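Local atomic coordinates of adenosyl-chloride synthase (Thermotoga maritima, PDB entry 2ZBV), a protein that probably cleaves S-adenosyl-L-methionine with a halide or hydroxide as nucleophile, and binds adenosine between neighbouring subunits. Residues 44-52 and 175-186; 92-101 and 155-163. All coordinates share one frame; numbering follows the deposited sequence.

Interaction 1 joins helix 43-54 of the N-terminal domain to the C-terminal sheet, and interaction 2 fastens the chain that travels between the domains to the start of helix 97-103. Their centres lie 15 Å apart, and along the sequence interaction 2 is nested inside the loop closed by interaction 1. The two meet where Ser47 CB packs on Val95 O at 3.1 Å and where the poorly ordered selenomethionine Met160 reaches Arg44 and His48. Each is near an adenosine: 175-186 supplies Phe180 and Asn182 to one pocket, whereas the side chain of Asn93 in 92-101 lies about 7 Å from a bound adenosine and about 4 Å from that of Asp68.

Interaction 1. Residues 44-52 and 175-186; sequences RKASHVLYR and AIVDTFGNVSTN. With ADN (adenosine), chain F.
Ser184 OG is gripped by two groups: Arg52 NH1 approaches to 2.7 Å, a weak bond because it is bent, and Asp233 OD2, from the link between strands 228-232 and 237-242, is hydrogen-bonded to the same oxygen. The second arm of the guanidinium is better aligned, with Arg52 NH2 donating to Thr185 O at 2.9 Å and 152°, from above the carbonyl plane. An Arg52 chain extended from CG to NE carries the charge this far from the helix, where Phe237 adds a cation-pi contact. One turn back, Ala175 CB sits over the His48 ring, 4.0 Å from its centroid and 7° off the normal, a CH-pi contact. Ile176 CD1 meets Val49 CG2 at 3.7 Å, the side chains crossing at about a right angle. Helix 43-54 packs on an antiparallel pair with a classic beta bulge, Ala175 N and Ile176 N both donating to Ser184 O. Beyond it the type I turn 178-181 leads to the adenosine pocket. Asp178 OD2 uses its syn lone pair to hold Asn182 ND2, which donates almost straight (175°) to adenosine N7 at 3.1 Å; C8 covers the Phe180 ring. Asp7, Asp68 and Thr125 of the second subunit bond the same adenosine.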
loop_
_atom_site.group_PDB
_atom_site.type_symbol
_atom_site.label_atom_id
_atom_site.label_comp_id
_atom_site.label_asym_id
_atom_site.label_seq_id
_atom_site.Cartn_x
_atom_site.Cartn_y
_atom_site.Cartn_z
ATOM N N ARG A 44 -16.949 -12.940 -1.227
ATOM C CA ARG A 44 -17.129 -13.615 0.061
ATOM C C ARG A 44 -16.102 -13.108 1.076
ATOM O O ARG A 44 -16.449 -12.792 2.218
ATOM C CB ARG A 44 -16.991 -15.133 -0.091
ATOM C CG ARG A 44 -17.258 -15.902 1.210
ATOM C CD ARG A 44 -17.322 -17.402 0.964
ATOM N NE ARG A 44 -18.371 -17.753 0.006
ATOM C CZ ARG A 44 -19.676 -17.687 0.258
ATOM N NH1 ARG A 44 -20.110 -17.285 1.446
ATOM N NH2 ARG A 44 -20.552 -18.013 -0.685
ATOM N N LYS A 45 -14.841 -13.039 0.656
ATOM C CA LYS A 45 -13.767 -12.554 1.528
ATOM C C LYS A 45 -14.013 -11.088 1.888
ATOM O O LYS A 45 -13.911 -10.686 3.052
ATOM C CB LYS A 45 -12.412 -12.693 0.823
ATOM C CG LYS A 45 -11.341 -11.718 1.323
ATOM C CD LYS A 45 -11.012 -11.929 2.787
ATOM C CE LYS A 45 -9.745 -12.741 2.955
ATOM N NZ LYS A 45 -8.535 -12.058 2.404
ATOM N N ALA A 46 -14.338 -10.289 0.885
ATOM C CA ALA A 46 -14.604 -8.875 1.118
ATOM C C ALA A 46 -15.751 -8.664 2.125
ATOM O O ALA A 46 -15.683 -7.762 2.958
ATOM C CB ALA A 46 -14.932 -8.176 -0.211
ATOM N N SER A 47 -16.786 -9.502 2.063
ATOM C CA SER A 47 -17.930 -9.345 2.970
ATOM C C SER A 47 -17.483 -9.493 4.420
ATOM O O SER A 47 -17.939 -8.763 5.296
ATOM C CB SER A 47 -19.054 -10.348 2.631
ATOM O OG SER A 47 -18.745 -11.691 2.988
ATOM N N HIS A 48 -16.569 -10.425 4.668
ATOM C CA HIS A 48 -16.034 -10.637 6.015
ATOM C C HIS A 48 -15.124 -9.495 6.464
ATOM O O HIS A 48 -15.271 -8.979 7.575
ATOM C CB HIS A 48 -15.258 -11.952 6.071
ATOM C CG HIS A 48 -16.135 -13.163 6.067
ATOM N ND1 HIS A 48 -16.989 -13.461 7.107
ATOM C CD2 HIS A 48 -16.294 -14.148 5.151
ATOM C CE1 HIS A 48 -17.638 -14.578 6.831
ATOM N NE2 HIS A 48 -17.234 -15.016 5.650
ATOM N N VAL A 49 -14.173 -9.114 5.611
ATOM C CA VAL A 49 -13.247 -8.019 5.930
ATOM C C VAL A 49 -14.018 -6.728 6.216
ATOM O O VAL A 49 -13.682 -5.980 7.132
ATOM C CB VAL A 49 -12.257 -7.737 4.764
ATOM C CG1 VAL A 49 -11.413 -6.508 5.098
ATOM C CG2 VAL A 49 -11.329 -8.948 4.543
ATOM N N LEU A 50 -15.054 -6.475 5.423
ATOM C CA LEU A 50 -15.881 -5.277 5.584
ATOM C C LEU A 50 -16.514 -5.225 6.970
ATOM O O LEU A 50 -16.409 -4.230 7.683
ATOM C CB LEU A 50 -16.992 -5.264 4.535
ATOM C CG LEU A 50 -18.022 -4.143 4.690
ATOM C CD1 LEU A 50 -17.349 -2.799 4.451
ATOM C CD2 LEU A 50 -19.164 -4.362 3.688
ATOM N N TYR A 51 -17.182 -6.302 7.354
ATOM C CA TYR A 51 -17.813 -6.328 8.668
ATOM C C TYR A 51 -16.803 -6.104 9.796
ATOM O O TYR A 51 -16.973 -5.221 10.630
ATOM C CB TYR A 51 -18.533 -7.654 8.890
ATOM C CG TYR A 51 -18.983 -7.827 10.319
ATOM C CD1 TYR A 51 -19.906 -6.950 10.891
ATOM C CD2 TYR A 51 -18.456 -8.844 11.116
ATOM C CE1 TYR A 51 -20.292 -7.080 12.225
ATOM C CE2 TYR A 51 -18.835 -8.981 12.454
ATOM C CZ TYR A 51 -19.751 -8.096 12.997
ATOM O OH TYR A 51 -20.113 -8.221 14.316
ATOM N N ARG A 52 -15.746 -6.905 9.817
ATOM C CA ARG A 52 -14.740 -6.776 10.864
ATOM C C ARG A 52 -14.122 -5.389 10.952
ATOM O O ARG A 52 -13.955 -4.849 12.045
ATOM C CB ARG A 52 -13.681 -7.866 10.681
ATOM C CG ARG A 52 -14.338 -9.233 10.755
ATOM C CD ARG A 52 -13.422 -10.406 10.562
ATOM N NE ARG A 52 -14.240 -11.612 10.436
ATOM C CZ ARG A 52 -13.782 -12.852 10.557
ATOM N NH1 ARG A 52 -12.498 -13.066 10.813
ATOM N NH2 ARG A 52 -14.614 -13.875 10.412
ATOM N N ALA A 175 -12.438 -17.873 7.309
ATOM C CA ALA A 175 -12.904 -16.633 6.704
ATOM C C ALA A 175 -11.771 -15.786 6.125
ATOM O O ALA A 175 -11.894 -15.226 5.027
ATOM C CB ALA A 175 -13.675 -15.820 7.736
ATOM N N ILE A 176 -10.669 -15.698 6.864
ATOM C CA ILE A 176 -9.539 -14.883 6.441
ATOM C C ILE A 176 -8.196 -15.424 6.907
ATOM O O ILE A 176 -8.058 -15.851 8.054
ATOM C CB ILE A 176 -9.645 -13.453 7.017
ATOM C CG1 ILE A 176 -10.956 -12.799 6.579
ATOM C CG2 ILE A 176 -8.433 -12.623 6.584
ATOM C CD1 ILE A 176 -11.245 -11.497 7.288
ATOM N N VAL A 177 -7.219 -15.409 6.008
ATOM C CA VAL A 177 -5.850 -15.810 6.338
ATOM C C VAL A 177 -5.096 -14.487 6.208
ATOM O O VAL A 177 -5.062 -13.907 5.116
ATOM C CB VAL A 177 -5.266 -16.824 5.320
ATOM C CG1 VAL A 177 -3.769 -17.027 5.578
ATOM C CG2 VAL A 177 -5.995 -18.167 5.433
ATOM N N ASP A 178 -4.518 -13.987 7.301
ATOM C CA ASP A 178 -3.810 -12.707 7.227
ATOM C C ASP A 178 -2.348 -12.789 6.801
ATOM O O ASP A 178 -1.851 -13.849 6.421
ATOM C CB ASP A 178 -3.926 -11.930 8.552
ATOM C CG ASP A 178 -3.174 -12.584 9.698
ATOM O OD1 ASP A 178 -2.236 -13.369 9.449
ATOM O OD2 ASP A 178 -3.517 -12.291 10.863
ATOM N N THR A 179 -1.666 -11.650 6.867
ATOM C CA THR A 179 -0.264 -11.548 6.471
ATOM C C THR A 179 0.662 -12.512 7.204
ATOM O O THR A 179 1.651 -12.994 6.645
ATOM C CB THR A 179 0.254 -10.115 6.690
ATOM O OG1 THR A 179 -0.521 -9.202 5.898
ATOM C CG2 THR A 179 1.719 -10.013 6.299
ATOM N N PHE A 180 0.336 -12.791 8.458
ATOM C CA PHE A 180 1.137 -13.684 9.283
ATOM C C PHE A 180 0.819 -15.158 9.072
ATOM O O PHE A 180 1.559 -16.036 9.523
ATOM C CB PHE A 180 0.925 -13.313 10.748
ATOM C CG PHE A 180 1.222 -11.873 11.039
ATOM C CD1 PHE A 180 2.536 -11.439 11.180
ATOM C CD2 PHE A 180 0.193 -10.938 11.111
ATOM C CE1 PHE A 180 2.827 -10.087 11.386
ATOM C CE2 PHE A 180 0.474 -9.584 11.316
ATOM C CZ PHE A 180 1.798 -9.163 11.452
ATOM N N GLY A 181 -0.283 -15.433 8.388
ATOM C CA GLY A 181 -0.663 -16.814 8.168
ATOM C C GLY A 181 -1.657 -17.236 9.234
ATOM O O GLY A 181 -2.017 -18.408 9.343
ATOM N N ASN A 182 -2.092 -16.274 10.038
ATOM C CA ASN A 182 -3.066 -16.566 11.070
ATOM C C ASN A 182 -4.349 -16.944 10.343
ATOM O O ASN A 182 -4.694 -16.345 9.320
ATOM C CB ASN A 182 -3.279 -15.351 11.969
ATOM C CG ASN A 182 -2.032 -15.000 12.767
ATOM O OD1 ASN A 182 -1.293 -15.887 13.204
ATOM N ND2 ASN A 182 -1.800 -13.706 12.977
ATOM N N VAL A 183 -5.039 -17.949 10.869
ATOM C CA VAL A 183 -6.265 -18.457 10.265
ATOM C C VAL A 183 -7.506 -18.051 11.058
ATOM O O VAL A 183 -7.826 -18.665 12.070
ATOM C CB VAL A 183 -6.199 -20.004 10.168
ATOM C CG1 VAL A 183 -7.509 -20.571 9.637
ATOM C CG2 VAL A 183 -5.042 -20.411 9.262
ATOM N N SER A 184 -8.201 -17.013 10.606
ATOM C CA SER A 184 -9.404 -16.578 11.307
ATOM C C SER A 184 -10.650 -17.221 10.703
ATOM O O SER A 184 -10.846 -17.198 9.488
ATOM C CB SER A 184 -9.549 -15.064 11.264
ATOM O OG SER A 184 -10.699 -14.681 11.995
ATOM N N THR A 185 -11.489 -17.791 11.564
ATOM C CA THR A 185 -12.709 -18.457 11.120
ATOM C C THR A 185 -13.900 -17.513 11.213
ATOM O O THR A 185 -13.752 -16.346 11.574
ATOM C CB THR A 185 -13.020 -19.700 11.987
ATOM O OG1 THR A 185 -13.430 -19.279 13.291
ATOM C CG2 THR A 185 -11.788 -20.581 12.122
ATOM N N ASN A 186 -15.078 -18.032 10.883
ATOM C CA ASN A 186 -16.305 -17.253 10.945
ATOM C C ASN A 186 -17.048 -17.660 12.212
ATOM O O ASN A 186 -18.224 -17.360 12.382
ATOM C CB ASN A 186 -17.166 -17.527 9.710
ATOM C CG ASN A 186 -17.671 -18.954 9.653
ATOM O OD1 ASN A 186 -17.030 -19.876 10.161
ATOM N ND2 ASN A 186 -18.826 -19.146 9.016
HETATM O "O5'" ADN F . -0.791 -6.952 17.419
HETATM C "C5'" ADN F . -0.052 -6.814 16.213
HETATM C "C4'" ADN F . 1.223 -7.639 16.332
HETATM O "O4'" ADN F . 0.926 -9.048 16.501
HETATM C "C3'" ADN F . 2.110 -7.538 15.073
HETATM O "O3'" ADN F . 3.051 -6.487 15.216
HETATM C "C2'" ADN F . 2.745 -8.952 14.954
HETATM O "O2'" ADN F . 4.182 -8.903 15.044
HETATM C "C1'" ADN F . 2.122 -9.767 16.095
HETATM N N9 ADN F . 1.753 -11.111 15.626
HETATM C C8 ADN F . 0.777 -11.409 14.705
HETATM N N7 ADN F . 0.715 -12.692 14.517
HETATM C C5 ADN F . 1.636 -13.305 15.293
HETATM C C6 ADN F . 2.030 -14.661 15.509
HETATM N N6 ADN F . 1.410 -15.686 14.829
HETATM N N1 ADN F . 3.022 -14.918 16.391
HETATM C C2 ADN F . 3.635 -13.932 17.060
HETATM N N3 ADN F . 3.295 -12.651 16.884
HETATM C C4 ADN F . 2.314 -12.299 16.022
HETATM O O HOH W 1 -6.217 -10.928 4.125
#

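Interaction 2. Residues 92-101 and 155-163; sequences DNGVLTVVAE and YEVLKMRKP
Asp92 and Glu156 meet with their side chains at about a right angle and their carboxylate planes 75° apart. With chi1 at 180°, the Asp92 carboxylate points away from its own backbone N, and this places OD1 at the Glu156 backbone: Glu156 N donates to Asp92 OD1 at 2.8 Å and 166°, on the syn side. A water donates to Asp92 OD1 and Glu156 O and accepts from Gly94 N. Next along the chain, Thr97 and Leu158 cross obliquely. Thr97 OG1 accepts from Leu158 N at 2.9 Å and donates to Gly94 O at 2.6 Å, so one hydroxyl links the two segments. Leu158 CG rests 3.4 Å from Gly94 O, while Gly94 CA, with no side chain in between, makes a CA-H...O contact to Glu156 O at 3.5 Å. Tyr155 comes obliquely onto Ala100, its OH 3.4 Å from Ala100 CB; a water in the plane of the ring, at its edge, joins that OH to Thr97 O. These bonds tie the non-regular connection after helix 127-140 to the loop 92-96 and the first turn of helix 97-103. Asp92 OD2 and Glu156 OE2 stand 4.6 Å apart, so the two charges may disfavour each other mildly, Glu156 being exposed to solvent, an effect that the donors to Asp92 OD1 would be expected to offset in part.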
loop_
_atom_site.group_PDB
_atom_site.type_symbol
_atom_site.label_atom_id
_atom_site.label_comp_id
_atom_site.label_asym_id
_atom_site.label_seq_id
_atom_site.Cartn_x
_atom_site.Cartn_y
_atom_site.Cartn_z
ATOM N N ASP A 92 -24.903 -4.729 -5.770
ATOM C CA ASP A 92 -25.821 -5.677 -5.147
ATOM C C ASP A 92 -25.410 -7.110 -5.517
ATOM O O ASP A 92 -26.145 -7.815 -6.208
ATOM C CB ASP A 92 -27.257 -5.386 -5.619
ATOM C CG ASP A 92 -28.278 -6.338 -5.024
ATOM O OD1 ASP A 92 -28.172 -6.656 -3.818
ATOM O OD2 ASP A 92 -29.195 -6.763 -5.759
ATOM N N ASN A 93 -24.235 -7.536 -5.057
ATOM C CA ASN A 93 -23.744 -8.879 -5.369
ATOM C C ASN A 93 -23.478 -9.745 -4.144
ATOM O O ASN A 93 -22.846 -10.795 -4.251
ATOM C CB ASN A 93 -22.462 -8.790 -6.201
ATOM C CG ASN A 93 -21.338 -8.079 -5.461
ATOM O OD1 ASN A 93 -21.440 -7.815 -4.259
ATOM N ND2 ASN A 93 -20.263 -7.768 -6.176
ATOM N N GLY A 94 -23.944 -9.305 -2.979
ATOM C CA GLY A 94 -23.737 -10.088 -1.775
ATOM C C GLY A 94 -22.575 -9.646 -0.897
ATOM O O GLY A 94 -22.405 -10.174 0.200
ATOM N N VAL A 95 -21.772 -8.687 -1.356
ATOM C CA VAL A 95 -20.643 -8.230 -0.548
ATOM C C VAL A 95 -21.090 -7.629 0.799
ATOM O O VAL A 95 -20.349 -7.672 1.786
ATOM C CB VAL A 95 -19.745 -7.215 -1.331
ATOM C CG1 VAL A 95 -20.483 -5.886 -1.576
ATOM C CG2 VAL A 95 -18.449 -6.982 -0.561
ATOM N N LEU A 96 -22.313 -7.100 0.853
ATOM C CA LEU A 96 -22.833 -6.510 2.092
ATOM C C LEU A 96 -23.588 -7.513 2.957
ATOM O O LEU A 96 -24.261 -7.129 3.916
ATOM C CB LEU A 96 -23.761 -5.330 1.777
ATOM C CG LEU A 96 -23.136 -4.168 0.998
ATOM C CD1 LEU A 96 -24.163 -3.057 0.810
ATOM C CD2 LEU A 96 -21.903 -3.656 1.745
ATOM N N THR A 97 -23.466 -8.795 2.624
ATOM C CA THR A 97 -24.153 -9.855 3.356
ATOM C C THR A 97 -23.903 -9.878 4.864
ATOM O O THR A 97 -24.856 -9.936 5.652
ATOM C CB THR A 97 -23.786 -11.247 2.799
ATOM O OG1 THR A 97 -24.336 -11.398 1.489
ATOM C CG2 THR A 97 -24.330 -12.351 3.694
ATOM N N VAL A 98 -22.633 -9.832 5.269
ATOM C CA VAL A 98 -22.300 -9.893 6.688
ATOM C C VAL A 98 -22.744 -8.671 7.497
ATOM O O VAL A 98 -23.343 -8.828 8.558
ATOM C CB VAL A 98 -20.782 -10.148 6.902
ATOM C CG1 VAL A 98 -20.510 -10.459 8.377
ATOM C CG2 VAL A 98 -20.314 -11.322 6.027
ATOM N N VAL A 99 -22.467 -7.458 7.021
ATOM C CA VAL A 99 -22.900 -6.281 7.776
ATOM C C VAL A 99 -24.426 -6.246 7.886
ATOM O O VAL A 99 -24.968 -5.881 8.930
ATOM C CB VAL A 99 -22.425 -4.956 7.140
ATOM C CG1 VAL A 99 -20.930 -4.786 7.357
ATOM C CG2 VAL A 99 -22.777 -4.927 5.647
ATOM N N ALA A 100 -25.109 -6.630 6.808
ATOM C CA ALA A 100 -26.571 -6.671 6.790
ATOM C C ALA A 100 -27.087 -7.634 7.858
ATOM O O ALA A 100 -28.026 -7.326 8.586
ATOM C CB ALA A 100 -27.071 -7.125 5.423
ATOM N N GLU A 101 -26.466 -8.804 7.933
ATOM C CA GLU A 101 -26.860 -9.834 8.885
ATOM C C GLU A 101 -26.505 -9.492 10.329
ATOM O O GLU A 101 -27.290 -9.749 11.242
ATOM C CB GLU A 101 -26.213 -11.168 8.494
ATOM C CG GLU A 101 -26.403 -12.298 9.501
ATOM C CD GLU A 101 -27.851 -12.749 9.632
ATOM O OE1 GLU A 101 -28.120 -13.650 10.457
ATOM O OE2 GLU A 101 -28.720 -12.209 8.911
ATOM N N TYR A 155 -32.153 -7.579 -1.240
ATOM C CA TYR A 155 -30.784 -7.448 -1.706
ATOM C C TYR A 155 -30.239 -8.860 -1.857
ATOM O O TYR A 155 -30.718 -9.779 -1.200
ATOM C CB TYR A 155 -29.977 -6.650 -0.678
ATOM C CG TYR A 155 -29.880 -7.315 0.679
ATOM C CD1 TYR A 155 -28.830 -8.176 0.973
ATOM C CD2 TYR A 155 -30.846 -7.096 1.663
ATOM C CE1 TYR A 155 -28.732 -8.804 2.208
ATOM C CE2 TYR A 155 -30.759 -7.724 2.912
ATOM C CZ TYR A 155 -29.694 -8.577 3.171
ATOM O OH TYR A 155 -29.569 -9.209 4.387
ATOM N N GLU A 156 -29.258 -9.042 -2.738
ATOM C CA GLU A 156 -28.673 -10.362 -2.950
ATOM C C GLU A 156 -27.915 -10.797 -1.704
ATOM O O GLU A 156 -27.205 -10.007 -1.091
ATOM C CB GLU A 156 -27.723 -10.346 -4.150
ATOM C CG GLU A 156 -28.418 -10.200 -5.500
ATOM C CD GLU A 156 -29.322 -11.381 -5.822
ATOM O OE1 GLU A 156 -28.816 -12.521 -5.869
ATOM O OE2 GLU A 156 -30.539 -11.172 -6.026
ATOM N N VAL A 157 -28.070 -12.062 -1.335
ATOM C CA VAL A 157 -27.408 -12.596 -0.155
ATOM C C VAL A 157 -26.501 -13.765 -0.507
ATOM O O VAL A 157 -26.864 -14.616 -1.313
ATOM C CB VAL A 157 -28.444 -13.078 0.886
ATOM C CG1 VAL A 157 -27.737 -13.710 2.073
ATOM C CG2 VAL A 157 -29.306 -11.905 1.341
ATOM N N LEU A 158 -25.318 -13.792 0.100
ATOM C CA LEU A 158 -24.366 -14.871 -0.120
ATOM C C LEU A 158 -24.781 -16.068 0.723
ATOM O O LEU A 158 -24.950 -15.950 1.939
ATOM C CB LEU A 158 -22.955 -14.447 0.299
ATOM C CG LEU A 158 -22.191 -13.473 -0.594
ATOM C CD1 LEU A 158 -20.816 -13.207 0.011
ATOM C CD2 LEU A 158 -22.052 -14.065 -1.991
ATOM N N LYS A 159 -24.952 -17.218 0.085
ATOM C CA LYS A 159 -25.332 -18.413 0.819
ATOM C C LYS A 159 -24.174 -18.825 1.716
ATOM O O LYS A 159 -23.084 -19.125 1.234
ATOM C CB LYS A 159 -25.681 -19.552 -0.146
ATOM C CG LYS A 159 -26.991 -19.348 -0.895
ATOM C CD LYS A 159 -27.292 -20.515 -1.826
ATOM C CE LYS A 159 -28.614 -20.311 -2.549
ATOM N NZ LYS A 159 -28.622 -19.036 -3.322
HETATM N N MSE A 160 -24.410 -18.822 3.024
HETATM C CA MSE A 160 -23.378 -19.203 3.979
HETATM C C MSE A 160 -23.933 -20.143 5.032
HETATM O O MSE A 160 -25.017 -19.918 5.564
HETATM C CB MSE A 160 -22.821 -17.976 4.697
HETATM C CG MSE A 160 -22.397 -16.839 3.803
HETATM SE SE MSE A 160 -21.588 -15.448 4.871
HETATM C CE MSE A 160 -19.909 -15.280 3.913
ATOM N N ARG A 161 -23.177 -21.190 5.339
ATOM C CA ARG A 161 -23.585 -22.149 6.354
ATOM C C ARG A 161 -23.204 -21.554 7.708
ATOM O O ARG A 161 -22.033 -21.576 8.093
ATOM C CB ARG A 161 -22.861 -23.479 6.137
ATOM C CG ARG A 161 -23.122 -24.524 7.207
ATOM C CD ARG A 161 -22.270 -25.760 6.971
ATOM N NE ARG A 161 -22.402 -26.737 8.049
ATOM C CZ ARG A 161 -23.528 -27.381 8.346
ATOM N NH1 ARG A 161 -24.633 -27.157 7.644
ATOM N NH2 ARG A 161 -23.548 -28.250 9.346
ATOM N N LYS A 162 -24.190 -21.013 8.417
ATOM C CA LYS A 162 -23.955 -20.402 9.723
ATOM C C LYS A 162 -23.211 -21.327 10.679
ATOM O O LYS A 162 -23.526 -22.512 10.783
ATOM C CB LYS A 162 -25.283 -19.985 10.367
ATOM C CG LYS A 162 -25.193 -19.785 11.880
ATOM C CD LYS A 162 -25.290 -18.329 12.306
ATOM C CE LYS A 162 -26.735 -17.865 12.374
ATOM N NZ LYS A 162 -26.847 -16.516 12.994
ATOM N N PRO A 163 -22.206 -20.793 11.388
ATOM C CA PRO A 163 -21.455 -21.624 12.331
ATOM C C PRO A 163 -22.366 -21.989 13.497
ATOM O O PRO A 163 -22.991 -21.117 14.104
ATOM C CB PRO A 163 -20.302 -20.714 12.748
ATOM C CG PRO A 163 -20.918 -19.357 12.688
ATOM C CD PRO A 163 -21.697 -19.411 11.390
HETATM O O HOH W 2 -26.188 -7.754 -2.184
HETATM O O HOH W 3 -27.269 -10.745 4.823
#